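Local atomic coordinates of caprin-1 (Homo sapiens, PDB entry 4WBE), a protein that binds mRNA and regulates its transport, translation and/or stability, and plays an essential role in the formation of cytoplasmic stress granules. Residues D31-D36 and N113-T118; P45-E50 and E107-S112; D56-L61 and I81-L86. All coordinates share one frame; numbering follows the deposited sequence.

In the fold
All three interactions lie in the dimerization domain but differ in depth and chemistry. The centre of interaction 3 lies about 7 Å from the centre of the chain; it is a buried pairing of helices 49-62 and 77-88, largely of aromatic and aliphatic groups. Interactions 1 and 2 are partly buried and mix apolar packing with a polar contact at a less buried residue. Interaction 1 joins the chain's end to helix 31-39; interaction 2 joins helix 99-111 to the loop leading into helix 49-62. They meet where Phe115 packs on Val109. An Arg34-Asp56 salt bridge links 31-36 with 56-61. Residues of all three contacts come within reach of the second subunit, in interaction 2 through Phe110 alone.

Interaction 1: residues D31-D36 and N113-T118; sequences DEVRTD and NYFDST
Asp36, on helix 31-39, and Tyr114, at the start of a short 3-10 turn, mark the nearest backbone approach, with their CA atoms 8.6 Å apart, so the contact is made by side chains reaching across. Tyr114 holds CG anti to its backbone N (chi1 175°), and its ring extends to the helix. There the phenol OH donates to Asp36 OD2 at 2.7 Å, meeting the lone pair that faces away from the other carboxylate oxygen. OD2 lies in the ring plane at its edge, and the carboxylate is turned 60° from the ring. Asp36 also presses its CB against Tyr114 CE1, at 3.4 Å.

The contact thus ties the tail that follows helix 99-111 back onto an early helix of this mainly helical dimerization domain. Phe115 of the tail also packs on Tyr23 and Val24 of helix 2-27, and next to it Asp116 forms a salt bridge with Arg71 of the second subunit.

Val33, one helical turn before Asp36, supplies the apolar part. Its CG1 sits 4.0 Å from Tyr114 CE2 and 3.8 Å from Phe115 CZ, touching both rings at once, while CG2 lies near the Tyr114 OH. The two aromatic rings are themselves in contact: Tyr114 CD2 stands 3.5 Å above the plane of the Phe115 ring, over its centre.

Interaction 2: residues P45-E50 and E107-S112; sequences PILSEE and ERVFQS
Ile46 and Leu47 pack against Arg108, Val109 and Ser112 in a loop-on-helix contact, partly buried, where the chain entering helix 49-62 passes the C-terminal part of helix 99-111. The CA atoms of Ile46 and Val109 are 6.6 Å apart. Ile46 reaches over Ser112, its CD1 lying 3.6 Å from Ser112 CB and its CG2 3.8 Å from that same atom. Replacing Ile46 by an alanine removes CG1, CG2 and CD1 and would probably open a gap beside Ser112 CB.

Leu47, more deeply buried, crosses Val109 at about a right angle, with CD2 3.6 Å from Val109 CG2. At the more exposed side, the Arg108 chain is bent at chi3 (-66°), which places NE; NH1 lies next to Ile46 O, which is at the guanidinium edge, near its plane. The modelled separation is very short, so its exact length is doubtful. The stronger partner of this guanidinium is Glu51, which forms a salt bridge with NH2. Ser112 OG, set between its backbone N and carbonyl carbon (chi1 78°), hydrogen-bonds Val109 O at 2.8 Å, and Ser112 N shares that acceptor. The loop, whose Ser48 is the N-cap of helix 49-62, thus lies across the C-terminal part of helix 99-111 in the dimerization domain.

Interaction 3: residues D56-L61 and I81-L86; sequences DEFYKL and IHLWDL
Phe58 and Leu61 of helix 49-62 meet His82, Leu83 and Leu86 of helix 77-88 in a helix-helix packing within the dimerization domain. The short segments run 10.6 Å apart at closest approach, with their N-to-C directions at 132°, nearer antiparallel than parallel.

Two CH-pi contacts carry much of the interface, one with an aromatic ring from each helix. Leu86 lays its CD1 over one face of the Phe58 ring, 4.2 Å from the centroid and displaced toward the rim. Leu61 CB stands over a face of the His82 imidazole, 4.1 Å from its centroid and 28° off the normal. Leu61 CD1 covers the far rim, 4.0 Å from His82 CE1, so that CB and CD1 of one leucine lie over the same face.

Apolar packing surrounds these contacts. With CG anti to the backbone N (chi1 -171°), Phe58 points its ring into the neighbouring helix, where CZ touches Leu86 CB at 3.8 Å. Leu83 contributes less, its CD2 lying 4.5 Å from Phe58 CE2. Helix 99-111 adds Leu102 against both Phe58 and Leu86, Leu21 of helix 2-27 covers Leu83 and Leu86, and Leu83 also reaches Leu19 of the second subunit.

Two polar atoms of His82 have partners in the chain. His82 ND1 is hydrogen-bonded to Tyr99 OH, which is likely to restrain the turn of the imidazole beneath Leu61. His82 O accepts the helical bond from Leu86 N at 3.0 Å, and it also meets the Phe58 ring in plane at the edge, 3.6 Å from CZ.

Interaction 1: residues D31-D36 and N113-T118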
loop_
_atom_site.group_PDB
_atom_site.type_symbol
_atom_site.label_atom_id
_atom_site.label_comp_id
_atom_site.label_asym_id
_atom_site.label_seq_id
_atom_site.Cartn_x
_atom_site.Cartn_y
_atom_site.Cartn_z
ATOM N N ASP A 31 -16.107 11.444 8.655
ATOM C CA ASP A 31 -17.303 11.221 9.458
ATOM C C ASP A 31 -18.527 10.961 8.583
ATOM O O ASP A 31 -19.380 10.143 8.927
ATOM C CB ASP A 31 -17.562 12.406 10.401
ATOM C CG ASP A 31 -16.554 12.484 11.543
ATOM O OD1 ASP A 31 -16.157 11.422 12.075
ATOM O OD2 ASP A 31 -16.169 13.613 11.919
ATOM N N GLU A 32 -18.604 11.646 7.447
ATOM C CA GLU A 32 -19.733 11.480 6.538
ATOM C C GLU A 32 -19.761 10.048 5.975
ATOM O O GLU A 32 -20.827 9.445 5.830
ATOM C CB GLU A 32 -19.637 12.493 5.396
ATOM C CG GLU A 32 -19.500 13.950 5.852
ATOM C CD GLU A 32 -20.655 14.447 6.707
ATOM O OE1 GLU A 32 -21.821 14.090 6.432
ATOM O OE2 GLU A 32 -20.386 15.209 7.662
ATOM N N VAL A 33 -18.584 9.510 5.662
ATOM C CA VAL A 33 -18.472 8.134 5.174
ATOM C C VAL A 33 -18.937 7.116 6.217
ATOM O O VAL A 33 -19.692 6.192 5.905
ATOM C CB VAL A 33 -17.029 7.807 4.725
ATOM C CG1 VAL A 33 -16.851 6.309 4.479
ATOM C CG2 VAL A 33 -16.665 8.610 3.476
ATOM N N ARG A 34 -18.484 7.295 7.452
ATOM C CA ARG A 34 -18.865 6.418 8.554
ATOM C C ARG A 34 -20.375 6.421 8.765
ATOM O O ARG A 34 -20.982 5.373 9.008
ATOM C CB ARG A 34 -18.142 6.847 9.831
ATOM C CG ARG A 34 -16.625 6.826 9.700
ATOM C CD ARG A 34 -15.952 7.458 10.908
ATOM N NE ARG A 34 -15.984 6.612 12.097
ATOM C CZ ARG A 34 -15.022 5.761 12.437
ATOM N NH1 ARG A 34 -13.945 5.637 11.674
ATOM N NH2 ARG A 34 -15.133 5.040 13.543
ATOM N N THR A 35 -20.970 7.606 8.671
ATOM C CA THR A 35 -22.409 7.756 8.807
ATOM C C THR A 35 -23.141 6.977 7.725
ATOM O O THR A 35 -24.050 6.198 8.016
ATOM C CB THR A 35 -22.832 9.236 8.715
ATOM O OG1 THR A 35 -22.301 9.960 9.833
ATOM C CG2 THR A 35 -24.346 9.356 8.712
ATOM N N ASP A 36 -22.734 7.185 6.476
ATOM C CA ASP A 36 -23.350 6.504 5.344
ATOM C C ASP A 36 -23.283 4.973 5.451
ATOM O O ASP A 36 -24.231 4.284 5.079
ATOM C CB ASP A 36 -22.701 6.961 4.035
ATOM C CG ASP A 36 -22.968 8.424 3.721
ATOM O OD1 ASP A 36 -23.872 9.021 4.344
ATOM O OD2 ASP A 36 -22.270 8.973 2.842
ATOM N N ASN A 113 -20.527 -1.672 -2.767
ATOM C CA ASN A 113 -20.344 -0.731 -3.869
ATOM C C ASN A 113 -20.514 0.743 -3.504
ATOM O O ASN A 113 -20.663 1.590 -4.383
ATOM C CB ASN A 113 -21.170 -1.128 -5.090
ATOM C CG ASN A 113 -20.802 -2.502 -5.597
ATOM O OD1 ASN A 113 -19.633 -2.919 -5.517
ATOM N ND2 ASN A 113 -21.782 -3.215 -6.119
ATOM N N TYR A 114 -20.497 1.037 -2.206
ATOM C CA TYR A 114 -20.541 2.419 -1.735
ATOM C C TYR A 114 -19.411 3.224 -2.368
ATOM O O TYR A 114 -19.607 4.356 -2.821
ATOM C CB TYR A 114 -20.418 2.468 -0.206
ATOM C CG TYR A 114 -20.324 3.870 0.359
ATOM C CD1 TYR A 114 -21.472 4.623 0.582
ATOM C CD2 TYR A 114 -19.097 4.432 0.687
ATOM C CE1 TYR A 114 -21.401 5.906 1.095
ATOM C CE2 TYR A 114 -19.013 5.720 1.206
ATOM C CZ TYR A 114 -20.172 6.449 1.411
ATOM O OH TYR A 114 -20.094 7.725 1.923
ATOM N N PHE A 115 -18.230 2.611 -2.420
ATOM C CA PHE A 115 -17.031 3.287 -2.891
ATOM C C PHE A 115 -16.857 3.273 -4.410
ATOM O O PHE A 115 -15.820 3.702 -4.921
ATOM C CB PHE A 115 -15.786 2.742 -2.176
ATOM C CG PHE A 115 -15.737 3.094 -0.718
ATOM C CD1 PHE A 115 -15.424 4.387 -0.315
ATOM C CD2 PHE A 115 -16.001 2.138 0.252
ATOM C CE1 PHE A 115 -15.384 4.723 1.031
ATOM C CE2 PHE A 115 -15.962 2.460 1.599
ATOM C CZ PHE A 115 -15.650 3.755 1.992
ATOM N N ASP A 116 -17.866 2.778 -5.127
ATOM C CA ASP A 116 -17.875 2.864 -6.584
ATOM C C ASP A 116 -18.214 4.285 -7.033
ATOM O O ASP A 116 -17.915 4.673 -8.162
ATOM C CB ASP A 116 -18.846 1.860 -7.206
ATOM C CG ASP A 116 -18.294 0.450 -7.234
ATOM O OD1 ASP A 116 -17.107 0.251 -6.890
ATOM O OD2 ASP A 116 -19.051 -0.463 -7.616
ATOM N N SER A 117 -18.836 5.066 -6.157
ATOM C CA SER A 117 -19.030 6.469 -6.468
ATOM C C SER A 117 -17.954 7.241 -5.718
ATOM O O SER A 117 -17.446 6.774 -4.695
ATOM C CB SER A 117 -20.411 6.947 -6.012
ATOM O OG SER A 117 -21.431 6.017 -6.326
ATOM N N THR A 118 -17.601 8.416 -6.232
ATOM C CA THR A 118 -16.658 9.298 -5.549
ATOM C C THR A 118 -17.488 10.369 -4.840
ATOM O O THR A 118 -18.494 10.825 -5.384
ATOM C CB THR A 118 -15.667 9.936 -6.547
ATOM O OG1 THR A 118 -16.292 11.036 -7.220
ATOM C CG2 THR A 118 -15.228 8.908 -7.586
#

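Interaction 2: residues P45-E50 and E107-S112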
loop_
_atom_site.group_PDB
_atom_site.type_symbol
_atom_site.label_atom_id
_atom_site.label_comp_id
_atom_site.label_asym_id
_atom_site.label_seq_id
_atom_site.Cartn_x
_atom_site.Cartn_y
_atom_site.Cartn_z
ATOM N N PRO A 45 -27.871 -1.325 7.137
ATOM C CA PRO A 45 -26.486 -0.968 7.463
ATOM C C PRO A 45 -25.448 -1.820 6.740
ATOM O O PRO A 45 -25.639 -3.023 6.553
ATOM C CB PRO A 45 -26.404 -1.240 8.969
ATOM C CG PRO A 45 -27.814 -1.156 9.453
ATOM C CD PRO A 45 -28.634 -1.714 8.335
ATOM N N ILE A 46 -24.371 -1.178 6.311
ATOM C CA ILE A 46 -23.216 -1.889 5.783
ATOM C C ILE A 46 -22.303 -2.302 6.940
ATOM O O ILE A 46 -21.793 -3.422 6.965
ATOM C CB ILE A 46 -22.476 -1.078 4.706
ATOM C CG1 ILE A 46 -23.446 -0.730 3.576
ATOM C CG2 ILE A 46 -21.288 -1.869 4.154
ATOM C CD1 ILE A 46 -22.939 0.327 2.621
ATOM N N LEU A 47 -22.102 -1.389 7.891
ATOM C CA LEU A 47 -21.281 -1.657 9.071
ATOM C C LEU A 47 -22.023 -1.311 10.357
ATOM O O LEU A 47 -22.816 -0.375 10.387
ATOM C CB LEU A 47 -19.993 -0.827 9.023
ATOM C CG LEU A 47 -18.968 -1.128 7.941
ATOM C CD1 LEU A 47 -17.717 -0.285 8.143
ATOM C CD2 LEU A 47 -18.614 -2.601 7.946
ATOM N N SER A 48 -21.774 -2.079 11.413
ATOM C CA SER A 48 -22.183 -1.679 12.751
ATOM C C SER A 48 -21.084 -0.776 13.286
ATOM O O SER A 48 -19.987 -0.736 12.725
ATOM C CB SER A 48 -22.336 -2.899 13.661
ATOM O OG SER A 48 -21.081 -3.497 13.922
ATOM N N GLU A 49 -21.371 -0.053 14.363
ATOM C CA GLU A 49 -20.365 0.795 14.989
ATOM C C GLU A 49 -19.225 -0.068 15.523
ATOM O O GLU A 49 -18.065 0.339 15.526
ATOM C CB GLU A 49 -20.994 1.626 16.113
ATOM C CG GLU A 49 -20.022 2.519 16.880
ATOM C CD GLU A 49 -19.371 3.594 16.025
ATOM O OE1 GLU A 49 -20.093 4.345 15.338
ATOM O OE2 GLU A 49 -18.128 3.705 16.062
ATOM N N GLU A 50 -19.581 -1.268 15.964
ATOM C CA GLU A 50 -18.631 -2.226 16.508
ATOM C C GLU A 50 -17.646 -2.686 15.435
ATOM O O GLU A 50 -16.438 -2.760 15.674
ATOM C CB GLU A 50 -19.375 -3.426 17.099
ATOM C CG GLU A 50 -20.461 -3.059 18.119
ATOM C CD GLU A 50 -21.766 -2.597 17.478
ATOM O OE1 GLU A 50 -22.581 -3.454 17.080
ATOM O OE2 GLU A 50 -21.973 -1.369 17.371
ATOM N N GLU A 107 -14.828 -7.466 2.956
ATOM C CA GLU A 107 -15.574 -7.948 1.796
ATOM C C GLU A 107 -16.957 -7.304 1.688
ATOM O O GLU A 107 -17.384 -6.914 0.600
ATOM C CB GLU A 107 -15.724 -9.469 1.840
ATOM C CG GLU A 107 -14.461 -10.242 1.486
ATOM C CD GLU A 107 -14.612 -11.721 1.767
ATOM O OE1 GLU A 107 -15.232 -12.064 2.793
ATOM O OE2 GLU A 107 -14.130 -12.537 0.960
ATOM N N ARG A 108 -17.659 -7.194 2.811
ATOM C CA ARG A 108 -18.984 -6.582 2.788
ATOM C C ARG A 108 -18.907 -5.106 2.401
ATOM O O ARG A 108 -19.774 -4.602 1.679
ATOM C CB ARG A 108 -19.744 -6.769 4.109
ATOM C CG ARG A 108 -20.337 -8.164 4.294
ATOM C CD ARG A 108 -21.333 -8.207 5.451
ATOM N NE ARG A 108 -20.715 -7.972 6.751
ATOM C CZ ARG A 108 -20.870 -6.848 7.443
ATOM N NH1 ARG A 108 -21.625 -5.869 6.964
ATOM N NH2 ARG A 108 -20.276 -6.704 8.613
ATOM N N VAL A 109 -17.873 -4.418 2.881
ATOM C CA VAL A 109 -17.654 -3.021 2.507
ATOM C C VAL A 109 -17.358 -2.884 1.008
ATOM O O VAL A 109 -18.005 -2.088 0.318
ATOM C CB VAL A 109 -16.512 -2.381 3.324
ATOM C CG1 VAL A 109 -16.231 -0.972 2.825
ATOM C CG2 VAL A 109 -16.873 -2.342 4.796
ATOM N N PHE A 110 -16.403 -3.672 0.512
ATOM C CA PHE A 110 -16.093 -3.717 -0.915
ATOM C C PHE A 110 -17.342 -3.982 -1.752
ATOM O O PHE A 110 -17.603 -3.298 -2.745
ATOM C CB PHE A 110 -15.097 -4.848 -1.208
ATOM C CG PHE A 110 -13.666 -4.530 -0.861
ATOM C CD1 PHE A 110 -13.280 -3.238 -0.540
ATOM C CD2 PHE A 110 -12.701 -5.531 -0.872
ATOM C CE1 PHE A 110 -11.946 -2.942 -0.231
ATOM C CE2 PHE A 110 -11.365 -5.244 -0.567
ATOM C CZ PHE A 110 -10.991 -3.949 -0.248
ATOM N N GLN A 111 -18.105 -4.990 -1.345
ATOM C CA GLN A 111 -19.212 -5.495 -2.147
ATOM C C GLN A 111 -20.478 -4.646 -2.027
ATOM O O GLN A 111 -21.438 -4.837 -2.766
ATOM C CB GLN A 111 -19.459 -6.978 -1.834
ATOM C CG GLN A 111 -18.309 -7.874 -2.336
ATOM C CD GLN A 111 -18.399 -9.316 -1.860
ATOM O OE1 GLN A 111 -19.472 -9.808 -1.525
ATOM N NE2 GLN A 111 -17.258 -9.994 -1.815
ATOM N N SER A 112 -20.480 -3.706 -1.092
ATOM C CA SER A 112 -21.613 -2.807 -0.937
ATOM C C SER A 112 -21.677 -1.849 -2.120
ATOM O O SER A 112 -22.727 -1.280 -2.418
ATOM C CB SER A 112 -21.459 -2.003 0.349
ATOM O OG SER A 112 -20.531 -0.956 0.159
#

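Interaction 3: residues D56-L61 and I81-L86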
loop_
_atom_site.group_PDB
_atom_site.type_symbol
_atom_site.label_atom_id
_atom_site.label_comp_id
_atom_site.label_asym_id
_atom_site.label_seq_id
_atom_site.Cartn_x
_atom_site.Cartn_y
_atom_site.Cartn_z
ATOM N N ASP A 56 -10.995 0.516 12.637
ATOM C CA ASP A 56 -10.147 1.582 13.159
ATOM C C ASP A 56 -8.898 1.018 13.831
ATOM O O ASP A 56 -7.788 1.502 13.605
ATOM C CB ASP A 56 -10.910 2.466 14.147
ATOM C CG ASP A 56 -11.991 3.304 13.482
ATOM O OD1 ASP A 56 -11.847 3.636 12.286
ATOM O OD2 ASP A 56 -12.963 3.674 14.180
ATOM N N GLU A 57 -9.088 -0.006 14.658
ATOM C CA GLU A 57 -7.967 -0.673 15.313
ATOM C C GLU A 57 -7.025 -1.317 14.304
ATOM O O GLU A 57 -5.809 -1.225 14.447
ATOM C CB GLU A 57 -8.454 -1.694 16.344
ATOM C CG GLU A 57 -9.113 -1.049 17.548
ATOM C CD GLU A 57 -8.154 -0.103 18.255
ATOM O OE1 GLU A 57 -7.020 -0.532 18.556
ATOM O OE2 GLU A 57 -8.522 1.065 18.499
ATOM N N PHE A 58 -7.589 -1.975 13.295
ATOM C CA PHE A 58 -6.777 -2.599 12.259
ATOM C C PHE A 58 -5.999 -1.546 11.480
ATOM O O PHE A 58 -4.837 -1.768 11.110
ATOM C CB PHE A 58 -7.637 -3.422 11.299
ATOM C CG PHE A 58 -6.833 -4.266 10.343
ATOM C CD1 PHE A 58 -6.223 -5.436 10.774
ATOM C CD2 PHE A 58 -6.679 -3.879 9.018
ATOM C CE1 PHE A 58 -5.478 -6.217 9.898
ATOM C CE2 PHE A 58 -5.935 -4.655 8.133
ATOM C CZ PHE A 58 -5.334 -5.822 8.573
ATOM N N TYR A 59 -6.648 -0.407 11.240
ATOM C CA TYR A 59 -6.025 0.708 10.537
ATOM C C TYR A 59 -4.711 1.119 11.192
ATOM O O TYR A 59 -3.718 1.355 10.509
ATOM C CB TYR A 59 -6.967 1.915 10.552
ATOM C CG TYR A 59 -6.384 3.155 9.906
ATOM C CD1 TYR A 59 -5.952 3.148 8.587
ATOM C CD2 TYR A 59 -6.199 4.318 10.653
ATOM C CE1 TYR A 59 -5.404 4.288 8.006
ATOM C CE2 TYR A 59 -5.644 5.456 10.091
ATOM C CZ TYR A 59 -5.246 5.435 8.767
ATOM O OH TYR A 59 -4.695 6.567 8.209
ATOM N N LYS A 60 -4.715 1.192 12.521
ATOM C CA LYS A 60 -3.524 1.545 13.287
ATOM C C LYS A 60 -2.389 0.537 13.072
ATOM O O LYS A 60 -1.217 0.903 13.048
ATOM C CB LYS A 60 -3.869 1.669 14.780
ATOM C CG LYS A 60 -4.971 2.676 15.065
ATOM C CD LYS A 60 -4.981 3.126 16.530
ATOM C CE LYS A 60 -5.327 1.984 17.465
ATOM N NZ LYS A 60 -5.729 2.459 18.817
ATOM N N LEU A 61 -2.751 -0.734 12.923
ATOM C CA LEU A 61 -1.770 -1.804 12.759
ATOM C C LEU A 61 -1.100 -1.815 11.393
ATOM O O LEU A 61 0.075 -2.158 11.275
ATOM C CB LEU A 61 -2.432 -3.156 13.004
ATOM C CG LEU A 61 -3.026 -3.326 14.404
ATOM C CD1 LEU A 61 -3.616 -4.712 14.544
ATOM C CD2 LEU A 61 -1.956 -3.073 15.471
ATOM N N ILE A 81 2.710 -8.287 7.714
ATOM C CA ILE A 81 2.138 -9.545 8.181
ATOM C C ILE A 81 0.635 -9.423 8.480
ATOM O O ILE A 81 -0.141 -10.311 8.134
ATOM C CB ILE A 81 2.921 -10.081 9.402
ATOM C CG1 ILE A 81 4.377 -10.356 9.009
ATOM C CG2 ILE A 81 2.276 -11.343 9.958
ATOM C CD1 ILE A 81 5.299 -10.623 10.187
ATOM N N HIS A 82 0.236 -8.327 9.122
ATOM C CA HIS A 82 -1.176 -8.038 9.361
ATOM C C HIS A 82 -1.968 -8.006 8.052
ATOM O O HIS A 82 -3.049 -8.583 7.955
ATOM C CB HIS A 82 -1.330 -6.692 10.061
ATOM C CG HIS A 82 -0.886 -6.695 11.489
ATOM N ND1 HIS A 82 -1.302 -7.648 12.397
ATOM C CD2 HIS A 82 -0.059 -5.865 12.168
ATOM C CE1 HIS A 82 -0.750 -7.401 13.570
ATOM N NE2 HIS A 82 0.005 -6.326 13.461
ATOM N N LEU A 83 -1.425 -7.319 7.050
ATOM C CA LEU A 83 -2.067 -7.233 5.748
ATOM C C LEU A 83 -2.190 -8.604 5.098
ATOM O O LEU A 83 -3.244 -8.958 4.566
ATOM C CB LEU A 83 -1.271 -6.305 4.830
ATOM C CG LEU A 83 -1.470 -4.811 5.075
ATOM C CD1 LEU A 83 -0.531 -4.004 4.200
ATOM C CD2 LEU A 83 -2.917 -4.426 4.817
ATOM N N TRP A 84 -1.103 -9.365 5.130
ATOM C CA TRP A 84 -1.092 -10.694 4.524
ATOM C C TRP A 84 -2.096 -11.622 5.203
ATOM O O TRP A 84 -2.836 -12.354 4.533
ATOM C CB TRP A 84 0.311 -11.310 4.565
ATOM C CG TRP A 84 0.406 -12.555 3.744
ATOM C CD1 TRP A 84 0.655 -12.635 2.398
ATOM C CD2 TRP A 84 0.236 -13.899 4.199
ATOM N NE1 TRP A 84 0.654 -13.948 1.995
ATOM C CE2 TRP A 84 0.398 -14.744 3.082
ATOM C CE3 TRP A 84 -0.029 -14.472 5.444
ATOM C CZ2 TRP A 84 0.301 -16.131 3.174
ATOM C CZ3 TRP A 84 -0.126 -15.846 5.534
ATOM C CH2 TRP A 84 0.038 -16.661 4.407
ATOM N N ASP A 85 -2.098 -11.603 6.532
ATOM C CA ASP A 85 -3.033 -12.409 7.305
ATOM C C ASP A 85 -4.493 -12.054 6.999
ATOM O O ASP A 85 -5.351 -12.937 6.946
ATOM C CB ASP A 85 -2.771 -12.251 8.803
ATOM C CG ASP A 85 -1.521 -12.983 9.263
ATOM O OD1 ASP A 85 -1.036 -13.840 8.509
ATOM O OD2 ASP A 85 -1.032 -12.704 10.382
ATOM N N LEU A 86 -4.782 -10.768 6.822
ATOM C CA LEU A 86 -6.144 -10.360 6.468
ATOM C C LEU A 86 -6.562 -10.918 5.108
ATOM O O LEU A 86 -7.658 -11.463 4.962
ATOM C CB LEU A 86 -6.324 -8.841 6.500
ATOM C CG LEU A 86 -7.772 -8.476 6.136
ATOM C CD1 LEU A 86 -8.417 -7.613 7.178
ATOM C CD2 LEU A 86 -7.836 -7.805 4.773
#